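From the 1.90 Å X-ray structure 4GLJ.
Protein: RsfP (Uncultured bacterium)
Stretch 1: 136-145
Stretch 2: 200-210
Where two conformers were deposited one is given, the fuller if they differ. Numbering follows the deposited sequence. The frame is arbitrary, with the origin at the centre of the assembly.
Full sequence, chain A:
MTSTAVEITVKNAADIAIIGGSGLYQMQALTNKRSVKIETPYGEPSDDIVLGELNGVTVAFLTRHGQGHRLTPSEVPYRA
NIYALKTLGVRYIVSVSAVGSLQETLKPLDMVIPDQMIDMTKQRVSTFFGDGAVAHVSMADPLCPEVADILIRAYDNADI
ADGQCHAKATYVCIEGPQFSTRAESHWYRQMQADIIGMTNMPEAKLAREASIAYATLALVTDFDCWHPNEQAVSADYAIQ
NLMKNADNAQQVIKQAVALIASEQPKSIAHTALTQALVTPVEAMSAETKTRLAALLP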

# COMPACT_ATOMS: atom_id res chain seq x y z
N HIS A 136 2.80 19.64 -4.97
CA HIS A 136 2.50 18.44 -5.78
C HIS A 136 3.46 18.36 -6.97
O HIS A 136 3.12 18.83 -8.03
CB HIS A 136 1.06 18.54 -6.26
CG HIS A 136 0.05 18.40 -5.15
ND1 HIS A 136 -0.27 17.18 -4.59
CD2 HIS A 136 -0.68 19.36 -4.47
CE1 HIS A 136 -1.17 17.39 -3.61
NE2 HIS A 136 -1.46 18.71 -3.56
N VAL A 137 4.65 17.83 -6.82
CA VAL A 137 5.59 17.79 -7.99
C VAL A 137 5.11 16.73 -9.00
O VAL A 137 4.46 15.75 -8.64
CB VAL A 137 7.05 17.53 -7.57
CG1 VAL A 137 7.52 18.65 -6.65
CG2 VAL A 137 7.21 16.18 -6.85
N SER A 138 5.37 16.92 -10.26
CA SER A 138 5.09 15.89 -11.26
C SER A 138 6.20 14.84 -11.27
O SER A 138 7.36 15.16 -11.27
CB SER A 138 5.01 16.56 -12.62
OG SER A 138 5.35 15.63 -13.62
N MET A 139 5.84 13.57 -11.25
CA MET A 139 6.82 12.49 -11.37
C MET A 139 6.61 11.81 -12.71
O MET A 139 7.06 10.67 -12.87
CB MET A 139 6.58 11.48 -10.27
CG MET A 139 6.94 12.02 -8.88
SD MET A 139 8.66 12.50 -8.74
CE MET A 139 9.65 10.99 -8.98
N ALA A 140 6.01 12.50 -13.69
CA ALA A 140 5.67 11.90 -15.01
C ALA A 140 6.92 11.21 -15.59
O ALA A 140 6.87 10.03 -16.07
CB ALA A 140 5.13 12.93 -16.01
N ASP A 141 8.04 11.95 -15.58
CA ASP A 141 9.32 11.36 -15.96
C ASP A 141 10.19 11.25 -14.68
O ASP A 141 10.81 12.26 -14.23
CB ASP A 141 9.99 12.18 -17.11
CG ASP A 141 9.09 12.28 -18.32
OD1 ASP A 141 8.85 11.24 -18.96
OD2 ASP A 141 8.55 13.37 -18.58
N PRO A 142 10.18 10.06 -14.02
CA PRO A 142 10.67 10.16 -12.68
C PRO A 142 12.22 10.08 -12.55
O PRO A 142 12.69 10.21 -11.42
CB PRO A 142 10.05 8.92 -11.97
CG PRO A 142 10.00 7.93 -13.12
CD PRO A 142 9.47 8.76 -14.26
N LEU A 143 12.91 9.75 -13.65
CA LEU A 143 14.36 9.53 -13.72
C LEU A 143 14.84 10.44 -14.84
O LEU A 143 14.37 10.32 -15.96
CB LEU A 143 14.61 8.07 -14.09
CG LEU A 143 14.08 7.10 -13.00
CD1 LEU A 143 13.83 5.68 -13.45
CD2 LEU A 143 14.89 7.22 -11.70
N CYS A 144 15.70 11.38 -14.51
CA CYS A 144 16.07 12.50 -15.39
C CYS A 144 16.69 11.95 -16.64
O CYS A 144 17.72 11.29 -16.57
CB CYS A 144 17.08 13.47 -14.69
SG CYS A 144 17.90 14.74 -15.73
N PRO A 145 16.07 12.20 -17.81
CA PRO A 145 16.63 11.60 -19.05
C PRO A 145 18.04 12.14 -19.43
O PRO A 145 18.77 11.44 -20.10
CB PRO A 145 15.63 12.07 -20.15
CG PRO A 145 14.75 13.09 -19.52
CD PRO A 145 14.83 12.95 -18.03
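Stretch 2 (200-210) NMPEAKLAREA

Stretch 2 lies on stretch 1 as a helix against an irregular strip of chain. Residues 203 to 209 are clearly helical, with backbone hydrogen bonds such as Arg-208 N to Ala-204 O at 3.1 Å and Glu-209 N to Lys-205 O at 3.0 Å, and Ala-210 is the first residue to leave helical phi and psi. A cis peptide bond precedes Pro-202. Stretch 1 has no regular secondary structure until Cys-144, which takes the N-cap position of a helix and caps it with its side chain. The two stretches run in opposite senses: CA of Val-137 is 6.4 Å from CA of Glu-209, CA of Met-139 is 7.0 Å from CA of Lys-205, and CA of Pro-142 is 6.7 Å from CA of Ala-204. As stretch 1 advances, its partners step back along the helix.

The polar part of the contact is one arginine reading the carbonyls of a loop. Arg-208 points its CA-to-CB bond toward stretch 1, and its t, p, p side chain carries the guanidinium to the bend at Ser-138 to Asp-141. The best hydrogen bond runs from Arg-208 NH2 to Asp-141 O at 2.7 Å, near the plane of the group and with a good angle of 156°. Arg-208 NH1 makes two weak ones, to the same Asp-141 O at 3.2 Å and to Ser-138 O at 3.2 Å. Both amino groups thus converge on a single backbone oxygen. The rule is that a loop without regular pairing can be held through two of its carbonyls by one arginine; the carboxylate of Asp-141 is bonded elsewhere in the structure.

Apolar packing fills in around the arginine. Met-139, m at all three chi angles, starts sideways, but its end comes nearer to the helix: Met-139 SD lies 3.6 Å from Arg-208 CB, while Met-139 CE reaches Ala-204 CB at 4.1 Å and Lys-205 CA at 3.7 Å. The methyl also approaches the helix backbone, with Met-139 CE 3.5 Å from Ala-204 O. Met-201 CE joins at 4.5 Å from Met-139 CE. At the other end of the contact Val-137 points toward the helix, and Val-137 CG2 touches the aliphatic parts of two charged residues, Arg-208 CG at 3.9 Å and Glu-209 CG at 3.8 Å.

Three waters bridge the two stretches alongside the direct contacts. Water 1 accepts from Val-137 N at 3.1 Å and donates to Glu-209 OE2 at 2.8 Å. Water 2 accepts from Asp-141 N at 2.8 Å and, weakly, from Arg-208 NH1 at 3.0 Å, so the arginine serves the loop by a second route. Water 3 donates to Pro-142 O at 2.8 Å and to Ala-204 O at 2.7 Å, joining a loop carbonyl to one that already accepts within the helix.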

# COMPACT_ATOMS: atom_id res chain seq x y z
N ASN A 200 14.47 2.55 -4.64
CA ASN A 200 14.51 3.81 -5.38
C ASN A 200 13.23 4.64 -5.24
O ASN A 200 13.21 5.81 -5.65
CB ASN A 200 14.97 3.57 -6.83
CG ASN A 200 16.51 3.29 -6.90
OD1 ASN A 200 17.17 3.77 -7.79
ND2 ASN A 200 17.10 2.65 -5.84
N MET A 201 12.21 4.09 -4.58
CA MET A 201 11.09 4.88 -4.04
C MET A 201 11.11 4.73 -2.54
O MET A 201 11.20 3.61 -2.05
CB MET A 201 9.75 4.40 -4.62
CG MET A 201 9.55 4.73 -6.10
SD MET A 201 9.18 6.51 -6.24
CE MET A 201 8.90 6.67 -8.00
N PRO A 202 11.02 5.82 -1.77
CA PRO A 202 10.59 7.16 -2.23
C PRO A 202 11.77 8.06 -2.64
O PRO A 202 11.54 9.21 -2.92
CB PRO A 202 9.90 7.74 -0.98
CG PRO A 202 10.76 7.17 0.13
CD PRO A 202 10.98 5.73 -0.29
N GLU A 203 12.97 7.48 -2.74
CA GLU A 203 14.22 8.28 -3.03
C GLU A 203 14.03 9.14 -4.28
O GLU A 203 14.35 10.35 -4.22
CB GLU A 203 15.39 7.34 -3.21
CG GLU A 203 16.74 7.84 -2.80
CD GLU A 203 17.78 6.74 -2.91
OE1 GLU A 203 18.14 6.39 -4.08
OE2 GLU A 203 18.17 6.13 -1.87
N ALA A 204 13.43 8.58 -5.35
CA ALA A 204 13.23 9.39 -6.58
C ALA A 204 12.24 10.57 -6.37
O ALA A 204 12.42 11.67 -6.95
CB ALA A 204 12.79 8.55 -7.80
N LYS A 205 11.15 10.31 -5.62
CA LYS A 205 10.15 11.36 -5.31
C LYS A 205 10.82 12.51 -4.48
O LYS A 205 10.55 13.69 -4.71
CB LYS A 205 8.99 10.71 -4.48
CG LYS A 205 8.09 9.83 -5.37
CD LYS A 205 6.99 9.18 -4.50
CE LYS A 205 5.99 8.56 -5.51
NZ LYS A 205 4.98 7.63 -4.84
N LEU A 206 11.52 12.14 -3.45
CA LEU A 206 12.16 13.09 -2.55
C LEU A 206 13.22 13.93 -3.29
O LEU A 206 13.31 15.15 -3.09
CB LEU A 206 12.77 12.35 -1.34
CG LEU A 206 11.63 11.69 -0.48
CD1 LEU A 206 12.20 10.66 0.52
CD2 LEU A 206 10.79 12.75 0.27
N ALA A 207 14.00 13.29 -4.15
CA ALA A 207 15.03 13.98 -4.95
C ALA A 207 14.30 15.00 -5.84
O ALA A 207 14.75 16.16 -5.99
CB ALA A 207 15.80 12.96 -5.82
N ARG A 208 13.15 14.61 -6.43
CA ARG A 208 12.41 15.55 -7.28
C ARG A 208 11.91 16.75 -6.46
O ARG A 208 12.02 17.91 -6.89
CB ARG A 208 11.24 14.84 -7.96
CG ARG A 208 10.47 15.66 -8.98
CD ARG A 208 11.29 16.28 -10.15
NE ARG A 208 12.08 15.24 -10.83
CZ ARG A 208 11.63 14.52 -11.86
NH1 ARG A 208 10.39 14.77 -12.36
NH2 ARG A 208 12.42 13.64 -12.48
N GLU A 209 11.35 16.48 -5.27
CA GLU A 209 10.88 17.58 -4.40
C GLU A 209 12.01 18.48 -3.97
O GLU A 209 11.77 19.68 -3.65
CB GLU A 209 10.21 17.04 -3.13
CG GLU A 209 8.86 16.37 -3.44
CD GLU A 209 8.14 15.94 -2.19
OE1 GLU A 209 8.81 15.88 -1.11
OE2 GLU A 209 6.90 15.63 -2.30
N ALA A 210 13.21 17.90 -3.87
CA ALA A 210 14.38 18.67 -3.50
C ALA A 210 15.04 19.34 -4.69
O ALA A 210 16.15 19.87 -4.56
CB ALA A 210 15.39 17.79 -2.81
O HOH W 1 5.00 16.79 -3.96
O HOH W 2 8.22 14.55 -14.47
O HOH W 3 13.50 11.95 -9.37